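Probable GTP-binding protein engB (Pyrococcus horikoshii, PDB 2CXX) binds guanine nucleotides as a GTPase of the EngB family and is probably needed for normal cell division and septation. Local coordinates at residues Ala2-Gly13 against Asn82-Asp91; Thr125-Asp133 against Val159-Asn170. All coordinates share one frame; numbering follows the deposited sequence.

Interaction 1. Residues Ala2-Gly13 against Asn82-Asp91; sequences ATIIFAGRSNVG and NIDVAVLVVD. With GDP (guanosine-5'-diphosphate), chain D.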
loop_
_atom_site.group_PDB
_atom_site.type_symbol
_atom_site.label_atom_id
_atom_site.label_comp_id
_atom_site.label_asym_id
_atom_site.label_seq_id
_atom_site.Cartn_x
_atom_site.Cartn_y
_atom_site.Cartn_z
ATOM N N ALA A 2 7.440 1.265 16.916
ATOM C CA ALA A 2 7.698 1.818 15.523
ATOM C C ALA A 2 6.417 2.317 14.862
ATOM O O ALA A 2 5.332 1.975 15.287
ATOM C CB ALA A 2 8.310 0.740 14.651
ATOM N N THR A 3 6.537 3.132 13.809
ATOM C CA THR A 3 5.368 3.639 13.116
ATOM C C THR A 3 5.411 3.066 11.712
ATOM O O THR A 3 6.398 3.186 11.051
ATOM C CB THR A 3 5.419 5.161 13.002
ATOM O OG1 THR A 3 5.133 5.712 14.286
ATOM C CG2 THR A 3 4.430 5.672 11.954
ATOM N N ILE A 4 4.294 2.485 11.272
ATOM C CA ILE A 4 4.186 1.841 9.978
ATOM C C ILE A 4 3.030 2.508 9.224
ATOM O O ILE A 4 1.914 2.620 9.733
ATOM C CB ILE A 4 3.855 0.337 10.174
ATOM C CG1 ILE A 4 4.941 -0.317 11.047
ATOM C CG2 ILE A 4 3.687 -0.360 8.826
ATOM C CD1 ILE A 4 4.383 -0.884 12.349
ATOM N N ILE A 5 3.286 3.022 8.030
ATOM C CA ILE A 5 2.171 3.613 7.287
ATOM C C ILE A 5 1.690 2.571 6.259
ATOM O O ILE A 5 2.452 1.701 5.813
ATOM C CB ILE A 5 2.560 4.933 6.550
ATOM C CG1 ILE A 5 3.580 4.690 5.427
ATOM C CG2 ILE A 5 3.076 5.950 7.567
ATOM C CD1 ILE A 5 3.927 5.993 4.565
ATOM N N PHE A 6 0.382 2.594 6.024
ATOM C CA PHE A 6 -0.265 1.760 5.032
ATOM C C PHE A 6 -0.894 2.703 4.020
ATOM O O PHE A 6 -1.475 3.728 4.356
ATOM C CB PHE A 6 -1.349 0.840 5.608
ATOM C CG PHE A 6 -0.813 -0.436 6.192
ATOM C CD1 PHE A 6 -0.085 -0.440 7.413
ATOM C CD2 PHE A 6 -1.005 -1.623 5.526
ATOM C CE1 PHE A 6 0.435 -1.619 7.944
ATOM C CE2 PHE A 6 -0.476 -2.825 6.045
ATOM C CZ PHE A 6 0.235 -2.821 7.236
ATOM N N ALA A 7 -0.814 2.317 2.763
ATOM C CA ALA A 7 -1.342 3.131 1.710
ATOM C C ALA A 7 -1.671 2.235 0.512
ATOM O O ALA A 7 -1.142 1.145 0.360
ATOM C CB ALA A 7 -0.282 4.189 1.316
ATOM N N GLY A 8 -2.585 2.682 -0.320
ATOM C CA GLY A 8 -2.906 1.881 -1.513
ATOM C C GLY A 8 -4.136 2.446 -2.233
ATOM O O GLY A 8 -4.838 3.292 -1.705
ATOM N N ARG A 9 -4.365 2.022 -3.463
ATOM C CA ARG A 9 -5.565 2.521 -4.141
ATOM C C ARG A 9 -6.797 1.923 -3.474
ATOM O O ARG A 9 -6.772 0.846 -2.851
ATOM C CB ARG A 9 -5.519 2.125 -5.639
ATOM C CG ARG A 9 -4.445 2.897 -6.383
ATOM C CD ARG A 9 -4.282 2.511 -7.860
ATOM N NE ARG A 9 -4.354 1.068 -8.016
ATOM C CZ ARG A 9 -5.459 0.381 -8.337
ATOM N NH1 ARG A 9 -6.617 0.973 -8.600
ATOM N NH2 ARG A 9 -5.483 -0.929 -8.200
ATOM N N SER A 10 -7.898 2.630 -3.584
ATOM C CA SER A 10 -9.130 2.144 -3.018
ATOM C C SER A 10 -9.516 0.771 -3.618
ATOM O O SER A 10 -9.363 0.526 -4.795
ATOM C CB SER A 10 -10.279 3.160 -3.310
ATOM O OG SER A 10 -11.500 2.625 -2.839
ATOM N N ASN A 11 -10.017 -0.086 -2.760
ATOM C CA ASN A 11 -10.510 -1.420 -3.066
ATOM C C ASN A 11 -9.436 -2.472 -3.337
ATOM O O ASN A 11 -9.754 -3.555 -3.878
ATOM C CB ASN A 11 -11.526 -1.366 -4.225
ATOM C CG ASN A 11 -12.748 -2.273 -3.964
ATOM O OD1 ASN A 11 -13.510 -2.074 -2.977
ATOM N ND2 ASN A 11 -12.907 -3.293 -4.804
ATOM N N VAL A 12 -8.179 -2.220 -2.930
ATOM C CA VAL A 12 -7.105 -3.234 -3.198
ATOM C C VAL A 12 -7.085 -4.256 -2.070
ATOM O O VAL A 12 -6.378 -5.263 -2.164
ATOM C CB VAL A 12 -5.666 -2.587 -3.326
ATOM C CG1 VAL A 12 -5.596 -1.612 -4.554
ATOM C CG2 VAL A 12 -5.280 -1.809 -2.023
ATOM N N GLY A 13 -7.769 -3.930 -0.967
ATOM C CA GLY A 13 -7.859 -4.776 0.215
ATOM C C GLY A 13 -7.036 -4.297 1.408
ATOM O O GLY A 13 -6.658 -5.066 2.259
ATOM N N ASN A 82 9.846 10.125 11.121
ATOM C CA ASN A 82 9.203 9.345 12.170
ATOM C C ASN A 82 8.382 8.206 11.633
ATOM O O ASN A 82 7.498 7.683 12.324
ATOM C CB ASN A 82 8.339 10.263 13.063
ATOM C CG ASN A 82 9.199 11.186 13.917
ATOM O OD1 ASN A 82 10.226 10.770 14.445
ATOM N ND2 ASN A 82 8.806 12.455 14.010
ATOM N N ILE A 83 8.673 7.819 10.385
ATOM C CA ILE A 83 8.011 6.694 9.773
ATOM C C ILE A 83 9.064 5.607 9.573
ATOM O O ILE A 83 10.037 5.777 8.817
ATOM C CB ILE A 83 7.359 7.081 8.432
ATOM C CG1 ILE A 83 6.137 7.986 8.696
ATOM C CG2 ILE A 83 6.943 5.772 7.705
ATOM C CD1 ILE A 83 5.664 8.787 7.470
ATOM N N ASP A 84 8.898 4.480 10.242
ATOM C CA ASP A 84 9.910 3.434 10.110
ATOM C C ASP A 84 9.840 2.546 8.879
ATOM O O ASP A 84 10.877 2.050 8.396
ATOM C CB ASP A 84 9.855 2.546 11.347
ATOM C CG ASP A 84 10.136 3.320 12.613
ATOM O OD1 ASP A 84 9.162 3.694 13.297
ATOM O OD2 ASP A 84 11.354 3.602 12.890
ATOM N N VAL A 85 8.630 2.261 8.435
ATOM C CA VAL A 85 8.461 1.459 7.234
ATOM C C VAL A 85 7.109 1.765 6.641
ATOM O O VAL A 85 6.222 2.189 7.336
ATOM C CB VAL A 85 8.609 -0.069 7.571
ATOM C CG1 VAL A 85 7.586 -0.447 8.566
ATOM C CG2 VAL A 85 8.525 -0.930 6.257
ATOM N N ALA A 86 6.958 1.591 5.327
ATOM C CA ALA A 86 5.712 1.823 4.633
ATOM C C ALA A 86 5.279 0.531 3.964
ATOM O O ALA A 86 6.092 -0.245 3.450
ATOM C CB ALA A 86 5.873 2.981 3.518
ATOM N N VAL A 87 3.985 0.247 4.022
ATOM C CA VAL A 87 3.448 -0.903 3.301
ATOM C C VAL A 87 2.512 -0.362 2.227
ATOM O O VAL A 87 1.503 0.286 2.538
ATOM C CB VAL A 87 2.619 -1.810 4.188
ATOM C CG1 VAL A 87 2.055 -3.047 3.343
ATOM C CG2 VAL A 87 3.516 -2.330 5.309
ATOM N N LEU A 88 2.875 -0.564 0.961
ATOM C CA LEU A 88 2.001 -0.152 -0.114
ATOM C C LEU A 88 1.253 -1.424 -0.510
ATOM O O LEU A 88 1.856 -2.406 -0.940
ATOM C CB LEU A 88 2.815 0.390 -1.327
ATOM C CG LEU A 88 2.067 0.519 -2.668
ATOM C CD1 LEU A 88 0.895 1.483 -2.616
ATOM C CD2 LEU A 88 3.051 0.981 -3.738
ATOM N N VAL A 89 -0.070 -1.388 -0.383
ATOM C CA VAL A 89 -0.912 -2.527 -0.767
ATOM C C VAL A 89 -1.333 -2.337 -2.203
ATOM O O VAL A 89 -1.810 -1.287 -2.534
ATOM C CB VAL A 89 -2.163 -2.542 0.079
ATOM C CG1 VAL A 89 -2.888 -3.854 -0.105
ATOM C CG2 VAL A 89 -1.778 -2.345 1.572
ATOM N N VAL A 90 -1.115 -3.333 -3.064
ATOM C CA VAL A 90 -1.567 -3.275 -4.460
ATOM C C VAL A 90 -2.407 -4.478 -4.731
ATOM O O VAL A 90 -2.321 -5.499 -4.043
ATOM C CB VAL A 90 -0.434 -3.227 -5.499
ATOM C CG1 VAL A 90 0.508 -1.997 -5.152
ATOM C CG2 VAL A 90 0.319 -4.494 -5.508
ATOM N N ASP A 91 -3.238 -4.364 -5.768
ATOM C CA ASP A 91 -4.128 -5.452 -6.147
ATOM C C ASP A 91 -3.301 -6.136 -7.259
ATOM O O ASP A 91 -3.163 -5.581 -8.318
ATOM C CB ASP A 91 -5.441 -4.837 -6.661
ATOM C CG ASP A 91 -6.375 -5.851 -7.285
ATOM O OD1 ASP A 91 -5.887 -6.924 -7.700
ATOM O OD2 ASP A 91 -7.584 -5.541 -7.376
HETATM P PB GDP D . -9.732 -1.097 0.694
HETATM O O1B GDP D . -10.642 -0.151 -0.014
HETATM O O2B GDP D . -8.347 -1.212 -0.061
HETATM O O3B GDP D . -9.697 -1.051 2.207
HETATM O O3A GDP D . -10.359 -2.526 0.402
HETATM P PA GDP D . -11.194 -3.634 1.195
HETATM O O1A GDP D . -10.359 -4.223 2.263
HETATM O O2A GDP D . -12.526 -3.016 1.758
HETATM O "O5'" GDP D . -11.390 -4.807 0.119
HETATM C "C5'" GDP D . -12.043 -4.342 -1.024
HETATM C "C4'" GDP D . -12.638 -5.524 -1.799
HETATM O "O4'" GDP D . -11.563 -6.510 -2.130
HETATM C "C3'" GDP D . -13.636 -6.369 -1.083
HETATM O "O3'" GDP D . -14.867 -6.834 -1.651
HETATM C "C2'" GDP D . -12.785 -7.421 -0.339
HETATM O "O2'" GDP D . -13.601 -8.629 -0.094
HETATM C "C1'" GDP D . -11.872 -7.809 -1.506
HETATM N N9 GDP D . -10.591 -8.409 -1.106
HETATM C C8 GDP D . -9.668 -7.953 -0.139
HETATM N N7 GDP D . -8.653 -8.747 -0.096
HETATM C C5 GDP D . -8.834 -9.754 -1.007
HETATM C C6 GDP D . -8.082 -10.897 -1.419
HETATM O O6 GDP D . -7.030 -11.171 -0.931
HETATM N N1 GDP D . -8.594 -11.719 -2.418
HETATM C C2 GDP D . -9.802 -11.446 -2.995
HETATM N N2 GDP D . -10.268 -12.294 -3.973
HETATM N N3 GDP D . -10.521 -10.395 -2.631
HETATM C C4 GDP D . -10.071 -9.535 -1.649
HETATM O O HOH W 1 5.125 8.744 13.847
HETATM O O HOH W 2 -2.923 -1.705 -6.883
HETATM O O HOH W 3 -2.595 0.186 -4.762
HETATM O O HOH W 4 -7.762 -2.919 -7.855
#
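Ile5 and Ala7 hook onto the strand 85-91 through both their N and O atoms, pairing it in parallel with strand 3-8, the two axes 4.7 Å apart and turned by 24°. Ile5 N reaches Val85 O, Val87 N reaches Ile5 O at 2.8 Å, Ala7 N donates to Val87 O, and Val89 N donates to Ala7 O nearly straight (168°). Before the strands settle into this pattern, the Asp84 carboxylate turns back on the Ala2-Thr3 end of the first segment: Thr3 N donates to the anti lone pair of OD1 of Asp84 at 2.7 Å, and Asp84 N returns a bond to Thr3 O. On one side of the sheet Val87 lies alongside Phe6, its CB 3.9 Å from the centre of the ring and over one face, while Val89 CG2 comes to the ring's edge. CG of Phe6 stands beside its backbone N (chi1 -83°), which swings the ring against Val87; Leu17 and Leu21 of helix 14-22 also pack on it. On the other side Ile5 CG1 presses on Ala86 CB at a tight 3.4 Å. These are central strands of the Ras-like G domain, and strand 3-8 runs into its P-loop. There Asn11 N and Gly13 N grip the beta-phosphate oxygens of GDP, Gly13 N to O2B at 2.9 Å. Val12 plugs the loop against the second strand, CG2 meeting Val89 CG1 at 3.7 Å and CG1 packing on Asp91 CB. One water bridges Arg9 NH2 to Asp91 OD2, an oxygen also paired with Lys131.

Interaction 2. Residues Thr125-Asp133 against Val159-Asn170; sequences TIVAVNKLD and VFIPISAKFGDN. With GDP (guanosine-5'-diphosphate), chain D.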
loop_
_atom_site.group_PDB
_atom_site.type_symbol
_atom_site.label_atom_id
_atom_site.label_comp_id
_atom_site.label_asym_id
_atom_site.label_seq_id
_atom_site.Cartn_x
_atom_site.Cartn_y
_atom_site.Cartn_z
ATOM N N THR A 125 10.096 0.528 1.908
ATOM C CA THR A 125 8.737 0.190 1.500
ATOM C C THR A 125 8.560 -1.258 1.146
ATOM O O THR A 125 9.342 -1.816 0.374
ATOM C CB THR A 125 8.340 1.043 0.285
ATOM O OG1 THR A 125 8.395 2.429 0.635
ATOM C CG2 THR A 125 6.898 0.694 -0.169
ATOM N N ILE A 126 7.530 -1.883 1.695
ATOM C CA ILE A 126 7.212 -3.272 1.339
ATOM C C ILE A 126 5.953 -3.191 0.484
ATOM O O ILE A 126 5.067 -2.401 0.767
ATOM C CB ILE A 126 6.928 -4.134 2.625
ATOM C CG1 ILE A 126 8.180 -4.233 3.466
ATOM C CG2 ILE A 126 6.334 -5.495 2.242
ATOM C CD1 ILE A 126 7.880 -4.578 4.941
ATOM N N VAL A 127 5.905 -3.911 -0.631
ATOM C CA VAL A 127 4.705 -3.927 -1.439
ATOM C C VAL A 127 3.952 -5.199 -1.129
ATOM O O VAL A 127 4.451 -6.288 -1.427
ATOM C CB VAL A 127 5.049 -3.917 -2.962
ATOM C CG1 VAL A 127 3.752 -4.031 -3.814
ATOM C CG2 VAL A 127 5.838 -2.648 -3.289
ATOM N N ALA A 128 2.754 -5.082 -0.547
ATOM C CA ALA A 128 1.911 -6.257 -0.270
ATOM C C ALA A 128 1.122 -6.503 -1.579
ATOM O O ALA A 128 0.275 -5.706 -1.945
ATOM C CB ALA A 128 0.924 -5.954 0.876
ATOM N N VAL A 129 1.416 -7.588 -2.284
ATOM C CA VAL A 129 0.740 -7.883 -3.542
ATOM C C VAL A 129 -0.484 -8.744 -3.184
ATOM O O VAL A 129 -0.428 -9.968 -3.086
ATOM C CB VAL A 129 1.707 -8.573 -4.507
ATOM C CG1 VAL A 129 0.965 -8.803 -5.842
ATOM C CG2 VAL A 129 2.982 -7.647 -4.721
ATOM N N ASN A 130 -1.605 -8.064 -3.019
ATOM C CA ASN A 130 -2.808 -8.692 -2.526
ATOM C C ASN A 130 -3.650 -9.312 -3.620
ATOM O O ASN A 130 -3.455 -9.048 -4.810
ATOM C CB ASN A 130 -3.625 -7.658 -1.730
ATOM C CG ASN A 130 -4.695 -8.306 -0.840
ATOM O OD1 ASN A 130 -4.466 -9.375 -0.298
ATOM N ND2 ASN A 130 -5.837 -7.646 -0.655
ATOM N N LYS A 131 -4.565 -10.149 -3.167
ATOM C CA LYS A 131 -5.523 -10.893 -4.009
ATOM C C LYS A 131 -4.807 -11.991 -4.771
ATOM O O LYS A 131 -5.137 -12.338 -5.910
ATOM C CB LYS A 131 -6.269 -9.973 -4.967
ATOM C CG LYS A 131 -6.937 -8.779 -4.199
ATOM C CD LYS A 131 -8.030 -8.111 -5.031
ATOM C CE LYS A 131 -8.692 -6.882 -4.325
ATOM N NZ LYS A 131 -9.548 -6.137 -5.333
ATOM N N LEU A 132 -3.836 -12.578 -4.095
ATOM C CA LEU A 132 -3.069 -13.624 -4.734
ATOM C C LEU A 132 -3.937 -14.763 -5.293
ATOM O O LEU A 132 -3.593 -15.424 -6.301
ATOM C CB LEU A 132 -2.088 -14.175 -3.708
ATOM C CG LEU A 132 -1.205 -15.337 -4.115
ATOM C CD1 LEU A 132 -0.489 -14.986 -5.424
ATOM C CD2 LEU A 132 -0.207 -15.608 -2.975
ATOM N N ASP A 133 -5.074 -14.983 -4.636
ATOM C CA ASP A 133 -5.995 -16.032 -5.036
ATOM C C ASP A 133 -6.609 -15.797 -6.434
ATOM O O ASP A 133 -7.181 -16.710 -7.032
ATOM C CB ASP A 133 -7.079 -16.146 -3.949
ATOM C CG ASP A 133 -7.768 -14.827 -3.673
ATOM O OD1 ASP A 133 -7.139 -13.929 -3.068
ATOM O OD2 ASP A 133 -8.953 -14.696 -4.039
ATOM N N VAL A 159 11.160 -6.799 -1.339
ATOM C CA VAL A 159 10.140 -5.771 -1.481
ATOM C C VAL A 159 8.737 -6.283 -1.681
ATOM O O VAL A 159 7.810 -5.868 -0.957
ATOM C CB VAL A 159 10.473 -4.841 -2.654
ATOM C CG1 VAL A 159 9.379 -3.764 -2.817
ATOM C CG2 VAL A 159 11.819 -4.172 -2.397
ATOM N N PHE A 160 8.595 -7.197 -2.631
ATOM C CA PHE A 160 7.279 -7.734 -3.027
ATOM C C PHE A 160 6.844 -8.991 -2.308
ATOM O O PHE A 160 7.421 -10.058 -2.490
ATOM C CB PHE A 160 7.249 -7.977 -4.547
ATOM C CG PHE A 160 7.369 -6.724 -5.333
ATOM C CD1 PHE A 160 8.605 -6.311 -5.772
ATOM C CD2 PHE A 160 6.223 -5.966 -5.643
ATOM C CE1 PHE A 160 8.721 -5.164 -6.526
ATOM C CE2 PHE A 160 6.315 -4.805 -6.408
ATOM C CZ PHE A 160 7.587 -4.418 -6.853
ATOM N N ILE A 161 5.805 -8.864 -1.479
ATOM C CA ILE A 161 5.306 -10.016 -0.736
ATOM C C ILE A 161 3.873 -10.339 -1.157
ATOM O O ILE A 161 2.922 -9.594 -0.835
ATOM C CB ILE A 161 5.264 -9.732 0.803
ATOM C CG1 ILE A 161 6.618 -9.198 1.279
ATOM C CG2 ILE A 161 4.864 -11.009 1.558
ATOM C CD1 ILE A 161 7.757 -10.147 1.192
ATOM N N PRO A 162 3.694 -11.419 -1.921
ATOM C CA PRO A 162 2.315 -11.728 -2.305
ATOM C C PRO A 162 1.510 -12.323 -1.126
ATOM O O PRO A 162 1.991 -13.153 -0.341
ATOM C CB PRO A 162 2.493 -12.683 -3.482
ATOM C CG PRO A 162 3.791 -13.355 -3.206
ATOM C CD PRO A 162 4.672 -12.333 -2.551
ATOM N N ILE A 163 0.260 -11.871 -0.985
ATOM C CA ILE A 163 -0.600 -12.358 0.110
ATOM C C ILE A 163 -2.056 -12.453 -0.384
ATOM O O ILE A 163 -2.393 -11.980 -1.479
ATOM C CB ILE A 163 -0.638 -11.316 1.287
ATOM C CG1 ILE A 163 -1.004 -9.946 0.684
ATOM C CG2 ILE A 163 0.752 -11.117 1.935
ATOM C CD1 ILE A 163 -1.326 -8.886 1.685
ATOM N N SER A 164 -2.893 -13.106 0.419
ATOM C CA SER A 164 -4.343 -13.024 0.209
ATOM C C SER A 164 -4.888 -12.582 1.566
ATOM O O SER A 164 -4.945 -13.375 2.486
ATOM C CB SER A 164 -5.033 -14.339 -0.156
ATOM O OG SER A 164 -6.448 -14.123 -0.144
ATOM N N ALA A 165 -5.265 -11.303 1.685
ATOM C CA ALA A 165 -5.826 -10.780 2.910
ATOM C C ALA A 165 -7.177 -11.463 3.165
ATOM O O ALA A 165 -7.613 -11.583 4.342
ATOM C CB ALA A 165 -6.046 -9.246 2.798
ATOM N N LYS A 166 -7.820 -11.890 2.083
ATOM C CA LYS A 166 -9.118 -12.535 2.199
ATOM C C LYS A 166 -9.023 -13.876 2.882
ATOM O O LYS A 166 -9.761 -14.120 3.812
ATOM C CB LYS A 166 -9.776 -12.755 0.838
ATOM C CG LYS A 166 -11.070 -13.604 0.883
ATOM C CD LYS A 166 -11.850 -13.445 -0.400
ATOM C CE LYS A 166 -13.351 -13.863 -0.232
ATOM N NZ LYS A 166 -14.148 -13.499 -1.454
ATOM N N PHE A 167 -8.143 -14.730 2.377
ATOM C CA PHE A 167 -7.997 -16.076 2.922
ATOM C C PHE A 167 -6.874 -16.265 3.917
ATOM O O PHE A 167 -6.796 -17.293 4.601
ATOM C CB PHE A 167 -7.845 -17.056 1.774
ATOM C CG PHE A 167 -9.019 -17.090 0.878
ATOM C CD1 PHE A 167 -9.062 -16.295 -0.249
ATOM C CD2 PHE A 167 -10.109 -17.899 1.171
ATOM C CE1 PHE A 167 -10.164 -16.297 -1.096
ATOM C CE2 PHE A 167 -11.225 -17.912 0.337
ATOM C CZ PHE A 167 -11.254 -17.111 -0.805
ATOM N N GLY A 168 -5.983 -15.286 4.017
ATOM C CA GLY A 168 -4.921 -15.412 4.987
ATOM C C GLY A 168 -3.563 -15.853 4.459
ATOM O O GLY A 168 -2.576 -15.830 5.203
ATOM N N ASP A 169 -3.482 -16.234 3.200
ATOM C CA ASP A 169 -2.225 -16.679 2.613
ATOM C C ASP A 169 -1.019 -15.710 2.810
ATOM O O ASP A 169 -1.090 -14.554 2.394
ATOM C CB ASP A 169 -2.375 -16.892 1.089
ATOM C CG ASP A 169 -3.426 -17.941 0.707
ATOM O OD1 ASP A 169 -4.521 -17.950 1.264
ATOM O OD2 ASP A 169 -3.160 -18.760 -0.194
ATOM N N ASN A 170 0.075 -16.193 3.413
ATOM C CA ASN A 170 1.319 -15.403 3.609
ATOM C C ASN A 170 1.244 -14.160 4.485
ATOM O O ASN A 170 2.165 -13.339 4.459
ATOM C CB ASN A 170 1.921 -14.990 2.253
ATOM C CG ASN A 170 2.172 -16.173 1.351
ATOM O OD1 ASN A 170 2.584 -17.237 1.828
ATOM N ND2 ASN A 170 1.944 -16.006 0.040
HETATM P PB GDP D . -9.732 -1.097 0.694
HETATM O O1B GDP D . -10.642 -0.151 -0.014
HETATM O O2B GDP D . -8.347 -1.212 -0.061
HETATM O O3B GDP D . -9.697 -1.051 2.207
HETATM O O3A GDP D . -10.359 -2.526 0.402
HETATM P PA GDP D . -11.194 -3.634 1.195
HETATM O O1A GDP D . -10.359 -4.223 2.263
HETATM O O2A GDP D . -12.526 -3.016 1.758
HETATM O "O5'" GDP D . -11.390 -4.807 0.119
HETATM C "C5'" GDP D . -12.043 -4.342 -1.024
HETATM C "C4'" GDP D . -12.638 -5.524 -1.799
HETATM O "O4'" GDP D . -11.563 -6.510 -2.130
HETATM C "C3'" GDP D . -13.636 -6.369 -1.083
HETATM O "O3'" GDP D . -14.867 -6.834 -1.651
HETATM C "C2'" GDP D . -12.785 -7.421 -0.339
HETATM O "O2'" GDP D . -13.601 -8.629 -0.094
HETATM C "C1'" GDP D . -11.872 -7.809 -1.506
HETATM N N9 GDP D . -10.591 -8.409 -1.106
HETATM C C8 GDP D . -9.668 -7.953 -0.139
HETATM N N7 GDP D . -8.653 -8.747 -0.096
HETATM C C5 GDP D . -8.834 -9.754 -1.007
HETATM C C6 GDP D . -8.082 -10.897 -1.419
HETATM O O6 GDP D . -7.030 -11.171 -0.931
HETATM N N1 GDP D . -8.594 -11.719 -2.418
HETATM C C2 GDP D . -9.802 -11.446 -2.995
HETATM N N2 GDP D . -10.268 -12.294 -3.973
HETATM N N3 GDP D . -10.521 -10.395 -2.631
HETATM C C4 GDP D . -10.071 -9.535 -1.649
#
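Backbone bonds join Val127 and Val129 to Val159, Ile161 and Ile163 in parallel register; Ile161 N meets Val127 O almost head-on (171° at the hydrogen), whereas Val129 N and Ile163 N come in above the carbonyl planes of Ile161 O and Val129 O. Leu132 N extends the pairing to Ile163 O at 3.0 Å. Among the polar side chains, Asn130 OD1 accepts from Ala165 N at 2.9 Å, in the carbonyl plane; with CG anti to the backbone N (chi1 -164°), the amide extends across to the 163-165 loop, and its ND2 is bonded to Val12 O. Replacing Asn130 by an alanine removes both amide atoms and is likely to leave Ala165 N and Val12 O without these mates and the loop less firmly placed beside the base. Asp133 reads guanine with both oxygens, OD1 taking GDP N1 at 2.7 Å and OD2 taking N2 at 2.7 Å, as in the NKxD motif of G proteins. Lys166 N donates to GDP O6, and Ser164 OG lies 3.0 Å from Asp133 OD1 while accepting from Phe167 N in an ST motif. The apolar contacts include Val127 CB on Phe160 CD2 at 3.6 Å, Val129 CG2 at the edge of that ring, and Leu132 CD2 beside Pro162 CB. Strand 160-162 is the outermost at this end of the sheet; Phe160 packs on helix 138-149, Ile126 on helix 171-184, and Ala128 and Ile163 meet Leu17 of helix 14-22.

Interactions 1 and 2 are neighbours in one sheet, their centres about 12 Å apart, because strand 85-91 of the first lies next to strand 125-130 of the second. Ala86 O and Ile126 N are 2.8 Å apart and Leu88 O and Ala128 N 2.9 Å, both probable hydrogen bonds. Both contacts end at GDP: the P-loop side of interaction 1 holds the beta-phosphate, and the loops of interaction 2 hold the guanine. Lys131 ties the two ends together: its NZ hydrogen-bonds Asn11 O besides its salt bridge to Asp91 OD2, and its CE lies 3.6 Å from Val12 O. Gly13 CA likewise packs on Asn130 ND2 at 3.6 Å.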